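Fructosyl amine: oxygen oxidoreductase (Aspergillus fumigatus, PDB 3DJE) catalyses the oxidative deglycation of fructosyl amino acids, using FAD as cofactor. Local coordinates at residues 67-72 against 390-395; 229-234 against 344-349; 340-345 against 397-402. All coordinates share one frame; numbering follows the deposited sequence.

Contact 1: 67-72 against 390-395; sequences IEVNEI and HELIKW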
# COMPACT_ATOMS: atom_id res chain seq x y z
N ILE A 67 -6.22 -11.74 -14.31
CA ILE A 67 -5.75 -10.59 -15.09
C ILE A 67 -6.93 -9.69 -15.48
O ILE A 67 -6.87 -8.46 -15.32
CB ILE A 67 -4.92 -11.03 -16.34
CG1 ILE A 67 -3.59 -11.67 -15.91
CG2 ILE A 67 -4.70 -9.84 -17.29
CD1 ILE A 67 -2.84 -12.40 -17.03
N GLU A 68 -8.00 -10.30 -15.97
CA GLU A 68 -9.19 -9.56 -16.40
C GLU A 68 -9.79 -8.72 -15.28
O GLU A 68 -10.08 -7.53 -15.47
CB GLU A 68 -10.23 -10.52 -17.01
CG GLU A 68 -9.70 -11.17 -18.29
CD GLU A 68 -10.72 -12.04 -19.02
OE1 GLU A 68 -11.80 -12.34 -18.46
OE2 GLU A 68 -10.41 -12.42 -20.18
N VAL A 69 -9.96 -9.32 -14.10
CA VAL A 69 -10.51 -8.59 -12.96
C VAL A 69 -9.56 -7.46 -12.55
O VAL A 69 -10.00 -6.34 -12.33
CB VAL A 69 -10.82 -9.53 -11.78
CG1 VAL A 69 -11.10 -8.72 -10.50
CG2 VAL A 69 -12.01 -10.43 -12.12
N ASN A 70 -8.27 -7.76 -12.46
CA ASN A 70 -7.31 -6.73 -12.05
C ASN A 70 -7.23 -5.57 -13.03
O ASN A 70 -7.05 -4.41 -12.63
CB ASN A 70 -5.96 -7.35 -11.72
CG ASN A 70 -5.94 -7.93 -10.32
OD1 ASN A 70 -5.67 -7.21 -9.35
ND2 ASN A 70 -6.28 -9.21 -10.19
N GLU A 71 -7.42 -5.87 -14.32
CA GLU A 71 -7.48 -4.81 -15.34
C GLU A 71 -8.66 -3.87 -15.14
O GLU A 71 -8.53 -2.65 -15.31
CB GLU A 71 -7.54 -5.44 -16.74
CG GLU A 71 -6.19 -5.95 -17.22
CD GLU A 71 -6.25 -6.59 -18.60
OE1 GLU A 71 -7.32 -7.12 -19.00
OE2 GLU A 71 -5.21 -6.57 -19.29
N ILE A 72 -9.81 -4.45 -14.80
CA ILE A 72 -11.03 -3.68 -14.54
C ILE A 72 -10.80 -2.72 -13.37
O ILE A 72 -11.09 -1.53 -13.48
CB ILE A 72 -12.23 -4.61 -14.26
CG1 ILE A 72 -12.61 -5.38 -15.52
CG2 ILE A 72 -13.44 -3.81 -13.73
CD1 ILE A 72 -13.67 -6.46 -15.30
N HIS A 390 -16.63 -10.29 -7.90
CA HIS A 390 -16.91 -10.90 -6.61
C HIS A 390 -16.17 -12.23 -6.41
O HIS A 390 -15.62 -12.48 -5.34
CB HIS A 390 -18.40 -11.11 -6.42
CG HIS A 390 -18.74 -11.80 -5.14
ND1 HIS A 390 -18.53 -11.22 -3.90
CD2 HIS A 390 -19.25 -13.03 -4.89
CE1 HIS A 390 -18.92 -12.06 -2.96
NE2 HIS A 390 -19.35 -13.17 -3.53
N GLU A 391 -16.16 -13.07 -7.44
CA GLU A 391 -15.54 -14.39 -7.33
C GLU A 391 -14.07 -14.33 -6.91
O GLU A 391 -13.59 -15.22 -6.19
CB GLU A 391 -15.70 -15.15 -8.66
CG GLU A 391 -15.60 -16.66 -8.54
CD GLU A 391 -16.44 -17.26 -7.41
OE1 GLU A 391 -17.61 -16.84 -7.20
OE2 GLU A 391 -15.91 -18.15 -6.71
N LEU A 392 -13.37 -13.27 -7.32
CA LEU A 392 -11.97 -13.13 -6.99
C LEU A 392 -11.71 -12.51 -5.61
O LEU A 392 -10.77 -12.90 -4.93
CB LEU A 392 -11.23 -12.31 -8.06
CG LEU A 392 -9.70 -12.34 -7.97
CD1 LEU A 392 -9.17 -13.77 -8.19
CD2 LEU A 392 -9.06 -11.38 -8.97
N ILE A 393 -12.56 -11.56 -5.21
CA ILE A 393 -12.30 -10.76 -3.99
C ILE A 393 -13.15 -11.18 -2.78
O ILE A 393 -13.06 -10.58 -1.70
CB ILE A 393 -12.53 -9.25 -4.24
CG1 ILE A 393 -14.01 -8.98 -4.55
CG2 ILE A 393 -11.57 -8.75 -5.34
CD1 ILE A 393 -14.40 -7.52 -4.80
N LYS A 394 -13.98 -12.21 -2.96
CA LYS A 394 -14.90 -12.63 -1.89
C LYS A 394 -14.19 -13.21 -0.66
O LYS A 394 -13.03 -13.60 -0.74
CB LYS A 394 -15.91 -13.65 -2.42
CG LYS A 394 -15.28 -14.94 -2.89
CD LYS A 394 -16.38 -15.94 -3.16
CE LYS A 394 -15.86 -17.18 -3.82
NZ LYS A 394 -17.03 -18.04 -4.18
N TRP A 395 -14.91 -13.26 0.46
CA TRP A 395 -14.48 -14.00 1.65
C TRP A 395 -14.09 -15.41 1.22
O TRP A 395 -14.88 -16.10 0.57
CB TRP A 395 -15.62 -14.04 2.67
CG TRP A 395 -15.26 -14.66 3.98
CD1 TRP A 395 -15.49 -15.96 4.36
CD2 TRP A 395 -14.65 -14.01 5.09
NE1 TRP A 395 -15.04 -16.15 5.66
CE2 TRP A 395 -14.52 -14.97 6.13
CE3 TRP A 395 -14.17 -12.71 5.32
CZ2 TRP A 395 -13.94 -14.68 7.37
CZ3 TRP A 395 -13.60 -12.41 6.57
CH2 TRP A 395 -13.49 -13.40 7.57
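Val69 and Leu392 make the apolar part of this helix-to-helix contact. Leu392 CD2 lies 3.7 Å from Val69 CG1 and 3.8 Å from Val69 CB. The two side chains run past each other in opposite directions. Val69 CG1 stands opposite its own backbone N (chi1 167°), and this rotation turns the methyl to Leu392. The same CD2 also packs 3.7 Å from Asn70 ND2, so one methyl touches both neighbouring side chains of the other helix. Asn70 and Leu392 cross at about a right angle.

The polar part belongs to Asn70, and none of its bonds crosses to 390-395. Its ND2 donates to Glu66 O, one turn back in the helix, and to Glu344 OE1. Two acceptors thus satisfy ND2, although it also packs on the leucine methyl. Its OD1 accepts from Arg365 NH2. These three bonds fix the rotation of the buried amide. Arg365 belongs to the pocket of the bound ligand FSA. Asn70 and Glu344, which also bonds Arg365, are therefore second-shell partners of a pocket residue.

Among the charged groups, Glu68 OE1 pairs with Lys388, an ionic link between the two helices. Val69 also packs on Lys388. Glu68 OE2 pairs with Lys64.

The contact thus joins helix 64-83 to the last turn of helix 387-393. Lys394 is the first residue to leave the helical conformation. Just before it, Ile393 shares backbone hydrogen bonding with Ile347 of strand 346-347, while Leu392 also rests on Glu344 in the loop before that strand.

Contact 2: 229-234 against 344-349; sequences NQLRPT and EFLIDR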
# COMPACT_ATOMS: atom_id res chain seq x y z
N ASN A 229 -7.10 -17.23 8.76
CA ASN A 229 -5.77 -17.23 8.14
C ASN A 229 -5.70 -16.51 6.80
O ASN A 229 -4.71 -16.63 6.09
CB ASN A 229 -5.18 -18.65 8.04
CG ASN A 229 -5.05 -19.32 9.41
OD1 ASN A 229 -4.63 -18.69 10.39
ND2 ASN A 229 -5.43 -20.58 9.48
N GLN A 230 -6.73 -15.74 6.46
CA GLN A 230 -6.72 -15.03 5.16
C GLN A 230 -5.73 -13.87 5.08
O GLN A 230 -5.33 -13.49 3.97
CB GLN A 230 -8.11 -14.54 4.78
CG GLN A 230 -9.06 -15.62 4.32
CD GLN A 230 -10.45 -15.07 4.11
OE1 GLN A 230 -10.79 -14.63 3.01
NE2 GLN A 230 -11.25 -15.05 5.17
N LEU A 231 -5.34 -13.30 6.22
CA LEU A 231 -4.44 -12.12 6.18
C LEU A 231 -3.09 -12.38 6.84
O LEU A 231 -3.04 -12.91 7.94
CB LEU A 231 -5.11 -10.90 6.83
CG LEU A 231 -6.45 -10.39 6.28
CD1 LEU A 231 -6.96 -9.23 7.14
CD2 LEU A 231 -6.28 -9.94 4.83
N ARG A 232 -2.00 -11.99 6.17
CA ARG A 232 -0.68 -12.02 6.78
C ARG A 232 -0.15 -10.59 6.87
O ARG A 232 0.35 -10.05 5.86
CB ARG A 232 0.31 -12.87 5.96
CG ARG A 232 1.69 -12.98 6.63
CD ARG A 232 2.73 -13.64 5.70
NE ARG A 232 3.06 -12.78 4.56
CZ ARG A 232 3.80 -13.16 3.52
NH1 ARG A 232 4.28 -14.40 3.46
NH2 ARG A 232 4.04 -12.31 2.52
N PRO A 233 -0.25 -9.96 8.05
CA PRO A 233 0.39 -8.65 8.22
C PRO A 233 1.88 -8.75 7.94
O PRO A 233 2.57 -9.61 8.50
CB PRO A 233 0.11 -8.31 9.69
CG PRO A 233 -1.15 -9.04 10.00
CD PRO A 233 -0.99 -10.36 9.26
N THR A 234 2.37 -7.87 7.05
CA THR A 234 3.75 -7.92 6.57
C THR A 234 4.25 -6.50 6.35
O THR A 234 3.46 -5.60 6.00
CB THR A 234 3.86 -8.75 5.27
OG1 THR A 234 3.11 -9.96 5.42
CG2 THR A 234 5.32 -9.12 4.99
N GLU A 344 -4.75 -11.31 -3.90
CA GLU A 344 -6.00 -10.68 -4.35
C GLU A 344 -6.73 -10.04 -3.17
O GLU A 344 -6.59 -10.48 -2.03
CB GLU A 344 -6.91 -11.70 -5.04
CG GLU A 344 -6.31 -12.44 -6.23
CD GLU A 344 -5.88 -11.54 -7.41
OE1 GLU A 344 -6.21 -10.33 -7.47
OE2 GLU A 344 -5.20 -12.08 -8.31
N PHE A 345 -7.53 -9.02 -3.46
CA PHE A 345 -8.13 -8.22 -2.39
C PHE A 345 -9.24 -8.99 -1.67
O PHE A 345 -9.77 -9.99 -2.19
CB PHE A 345 -8.70 -6.91 -2.94
CG PHE A 345 -7.70 -6.10 -3.72
CD1 PHE A 345 -6.34 -6.08 -3.35
CD2 PHE A 345 -8.11 -5.33 -4.80
CE1 PHE A 345 -5.39 -5.33 -4.07
CE2 PHE A 345 -7.18 -4.57 -5.53
CZ PHE A 345 -5.82 -4.56 -5.16
N LEU A 346 -9.58 -8.53 -0.46
CA LEU A 346 -10.64 -9.13 0.34
C LEU A 346 -11.67 -8.04 0.63
O LEU A 346 -11.53 -7.25 1.57
CB LEU A 346 -10.08 -9.74 1.64
CG LEU A 346 -11.09 -10.37 2.60
CD1 LEU A 346 -12.12 -11.28 1.89
CD2 LEU A 346 -10.31 -11.12 3.66
N ILE A 347 -12.69 -7.99 -0.24
CA ILE A 347 -13.73 -6.97 -0.19
C ILE A 347 -15.05 -7.70 -0.35
O ILE A 347 -15.34 -8.25 -1.42
CB ILE A 347 -13.54 -5.90 -1.31
CG1 ILE A 347 -12.23 -5.11 -1.08
CG2 ILE A 347 -14.76 -4.98 -1.42
CD1 ILE A 347 -11.71 -4.37 -2.32
N ASP A 348 -15.81 -7.78 0.74
CA ASP A 348 -17.03 -8.57 0.76
C ASP A 348 -17.80 -8.25 2.02
O ASP A 348 -17.26 -7.69 2.97
CB ASP A 348 -16.67 -10.06 0.75
CG ASP A 348 -17.81 -10.98 0.26
OD1 ASP A 348 -18.93 -10.52 -0.09
OD2 ASP A 348 -17.57 -12.20 0.21
N ARG A 349 -19.08 -8.61 2.02
CA ARG A 349 -19.81 -8.73 3.27
C ARG A 349 -19.31 -9.97 3.98
O ARG A 349 -18.93 -10.96 3.33
CB ARG A 349 -21.30 -8.90 2.98
CG ARG A 349 -21.77 -7.98 1.89
CD ARG A 349 -22.76 -7.00 2.36
NE ARG A 349 -24.08 -7.34 1.87
CZ ARG A 349 -24.93 -8.14 2.52
NH1 ARG A 349 -24.59 -8.67 3.68
NH2 ARG A 349 -26.13 -8.40 2.00
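Gln230 is the first residue of 229-234 to meet Leu346. Its OE1 lies 3.6 Å from Leu346 CD2 and 3.8 Å from Leu346 CD1, so the amide oxygen rests against both methyls of the leucine. The side chains cross at about a right angle. Leu346 CG points directly away from its backbone N (chi1 178°), which carries the forked end over to the glutamine. The contact with OE1 is packing only. The hydrogen bond of that oxygen comes from Asn396 N, and Gln230 NE2 donates to Phe227 O. The buried amide is therefore held at both ends by backbone groups.

Leu231 follows with a looser apolar contact, its CD2 standing 4.4 Å from Leu346 CD2. Two successive residues, Gln230 and Leu231, thus touch Leu346.

Arg232 begins the strand and turns to partners other than 344-349. Its NE donates to Thr234 OG1 at 2.9 Å, and Thr234 OG1 donates to Arg232 O at 2.8 Å. The threonine hydroxyl so ties the arginine side chain to the arginine's own backbone. Arg232 NH2 also forms a salt bridge with Asp339.

The contact sets the lead-in to a strand of the large mixed sheet against an edge strand of the six-stranded sheet. Strand 232-242 pairs antiparallel with 331-339 in the large sheet. Strand 346-347 lies antiparallel to 356-360 in the six-stranded sheet of the Rossmann-type FAD-binding part. Leu346 turns to the loop just before strand 232-242, whereas Ile347 packs on helix 373-382 and on Ile393 of helix 387-393.

Contact 3: 340-345 against 397-402; sequences TANREF and PDIAAN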
# COMPACT_ATOMS: atom_id res chain seq x y z
N THR A 340 -3.10 -11.43 1.31
CA THR A 340 -3.92 -12.64 1.18
C THR A 340 -3.05 -13.74 0.57
O THR A 340 -1.93 -13.48 0.11
CB THR A 340 -5.16 -12.39 0.32
OG1 THR A 340 -4.74 -11.92 -0.96
CG2 THR A 340 -6.12 -11.35 0.98
N ALA A 341 -3.56 -14.98 0.54
CA ALA A 341 -2.76 -16.13 0.09
C ALA A 341 -2.33 -16.06 -1.37
O ALA A 341 -1.37 -16.72 -1.77
CB ALA A 341 -3.50 -17.45 0.38
N ASN A 342 -3.05 -15.27 -2.16
CA ASN A 342 -2.75 -15.09 -3.59
C ASN A 342 -2.63 -13.61 -3.99
O ASN A 342 -2.63 -13.27 -5.18
CB ASN A 342 -3.81 -15.79 -4.44
CG ASN A 342 -5.19 -15.17 -4.28
OD1 ASN A 342 -5.40 -14.30 -3.43
ND2 ASN A 342 -6.14 -15.63 -5.09
N ARG A 343 -2.56 -12.75 -2.97
CA ARG A 343 -2.45 -11.29 -3.15
C ARG A 343 -3.60 -10.65 -3.94
O ARG A 343 -3.46 -9.58 -4.53
CB ARG A 343 -1.07 -10.89 -3.67
CG ARG A 343 0.01 -11.14 -2.64
CD ARG A 343 1.35 -10.67 -3.17
NE ARG A 343 1.40 -9.22 -3.30
CZ ARG A 343 2.37 -8.55 -3.92
NH1 ARG A 343 3.39 -9.22 -4.46
NH2 ARG A 343 2.32 -7.23 -3.98
N GLU A 344 -4.75 -11.31 -3.90
CA GLU A 344 -6.00 -10.68 -4.35
C GLU A 344 -6.73 -10.04 -3.17
O GLU A 344 -6.59 -10.48 -2.03
CB GLU A 344 -6.91 -11.70 -5.04
CG GLU A 344 -6.31 -12.44 -6.23
CD GLU A 344 -5.88 -11.54 -7.41
OE1 GLU A 344 -6.21 -10.33 -7.47
OE2 GLU A 344 -5.20 -12.08 -8.31
N PHE A 345 -7.53 -9.02 -3.46
CA PHE A 345 -8.13 -8.22 -2.39
C PHE A 345 -9.24 -8.99 -1.67
O PHE A 345 -9.77 -9.99 -2.19
CB PHE A 345 -8.70 -6.91 -2.94
CG PHE A 345 -7.70 -6.10 -3.72
CD1 PHE A 345 -6.34 -6.08 -3.35
CD2 PHE A 345 -8.11 -5.33 -4.80
CE1 PHE A 345 -5.39 -5.33 -4.07
CE2 PHE A 345 -7.18 -4.57 -5.53
CZ PHE A 345 -5.82 -4.56 -5.16
N PRO A 397 -11.97 -18.45 2.95
CA PRO A 397 -11.11 -19.20 3.87
C PRO A 397 -10.41 -20.40 3.20
O PRO A 397 -9.31 -20.78 3.62
CB PRO A 397 -12.08 -19.69 4.95
CG PRO A 397 -13.41 -19.65 4.33
CD PRO A 397 -13.39 -18.53 3.34
N ASP A 398 -11.03 -20.97 2.17
CA ASP A 398 -10.48 -22.17 1.53
C ASP A 398 -9.13 -21.96 0.85
O ASP A 398 -8.31 -22.87 0.82
CB ASP A 398 -11.50 -22.77 0.55
CG ASP A 398 -12.73 -23.33 1.26
OD1 ASP A 398 -12.65 -23.62 2.47
OD2 ASP A 398 -13.78 -23.48 0.60
N ILE A 399 -8.89 -20.75 0.33
CA ILE A 399 -7.60 -20.41 -0.28
C ILE A 399 -6.50 -20.24 0.78
O ILE A 399 -5.31 -20.36 0.48
CB ILE A 399 -7.70 -19.13 -1.16
CG1 ILE A 399 -6.59 -19.12 -2.22
CG2 ILE A 399 -7.67 -17.85 -0.31
CD1 ILE A 399 -7.03 -18.58 -3.56
N ALA A 400 -6.92 -19.98 2.02
CA ALA A 400 -6.01 -19.73 3.13
C ALA A 400 -5.81 -20.96 4.02
O ALA A 400 -5.04 -20.91 4.98
CB ALA A 400 -6.50 -18.55 3.94
N ALA A 401 -6.51 -22.05 3.72
CA ALA A 401 -6.31 -23.30 4.46
C ALA A 401 -4.95 -23.89 4.08
O ALA A 401 -4.51 -23.74 2.93
CB ALA A 401 -7.43 -24.28 4.18
N ASN A 402 -4.30 -24.52 5.06
CA ASN A 402 -2.94 -25.04 4.92
C ASN A 402 -1.92 -23.95 4.59
O ASN A 402 -1.00 -24.18 3.80
CB ASN A 402 -2.87 -26.15 3.86
CG ASN A 402 -3.81 -27.30 4.13
OD1 ASN A 402 -4.58 -27.71 3.26
ND2 ASN A 402 -3.76 -27.83 5.35
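Beside the place where Ala341 and Asn342 meet Ile399, Thr340 OG1 donates to Glu344 O over 2.6 Å. The donor is tilted only 16° from the plane of that carbonyl. This bond spans a type I beta turn from Thr340 to Arg343 and reaches the residue after it. The turn's own backbone bond, from Arg343 N to Thr340 O, is weak.

An Asx turn is built into the same loop. Asn342 OD1 accepts from Glu344 N at 3.1 Å, with the donor well above the plane of the side-chain amide. Asn342 CG sits between its backbone N and carbonyl carbon (chi1 65°), a rotation that lets OD1 meet the backbone N two residues ahead and leaves ND2 facing Ile399.

The partner is the short, weakly bonded helix 397-400, in which Ala400 N donates to Pro397 O. No hydrogen bond crosses the contact. Ala341 packs its methyl on the backbone and the branch of Ile399, with Ala341 CB 4.2 Å from Ile399 CG2. The side chains of Asn342 and Ile399 cross at about a right angle. Ala400 adds its backbone next to Ala341, and its own side chain rests on Gln230.

The loop joins strand 331-339 to strand 346-347 and carries a residue of the substrate pocket. Arg343, in a left-handed backbone conformation, touches the bound ligand FSA, a thio-fructopyranose, and its NH2 donates to Ser363 O. Ala341 and Asn342 pack this loop on helix 397-400.

The two nearest approaches are equal: Ala341 CB lies 3.4 Å from Ile399 O, and Asn342 ND2 lies 3.4 Å from Ile399 CD1.

How the contacts relate
From the N terminus, helix 64-83 comes first, and its partner in contact 1 lies more than 300 residues later. Contact 2 closes a shorter loop, from 229-234 to 344-349, nested inside that of contact 1. Contact 3 starts at 340-345, on the stretch where contact 2 ends, and closes at 397-402. It therefore crosses contact 1, whose second segment lies between. Contacts 2 and 3 have centres about 7 Å apart. Together the three tie helix 64-83, both sheets and the late helices 387-393 and 397-400 around the loop 340-345. Its Glu344 is shared by contacts 2 and 3, and Asn70 and Leu392 of contact 1 both touch it.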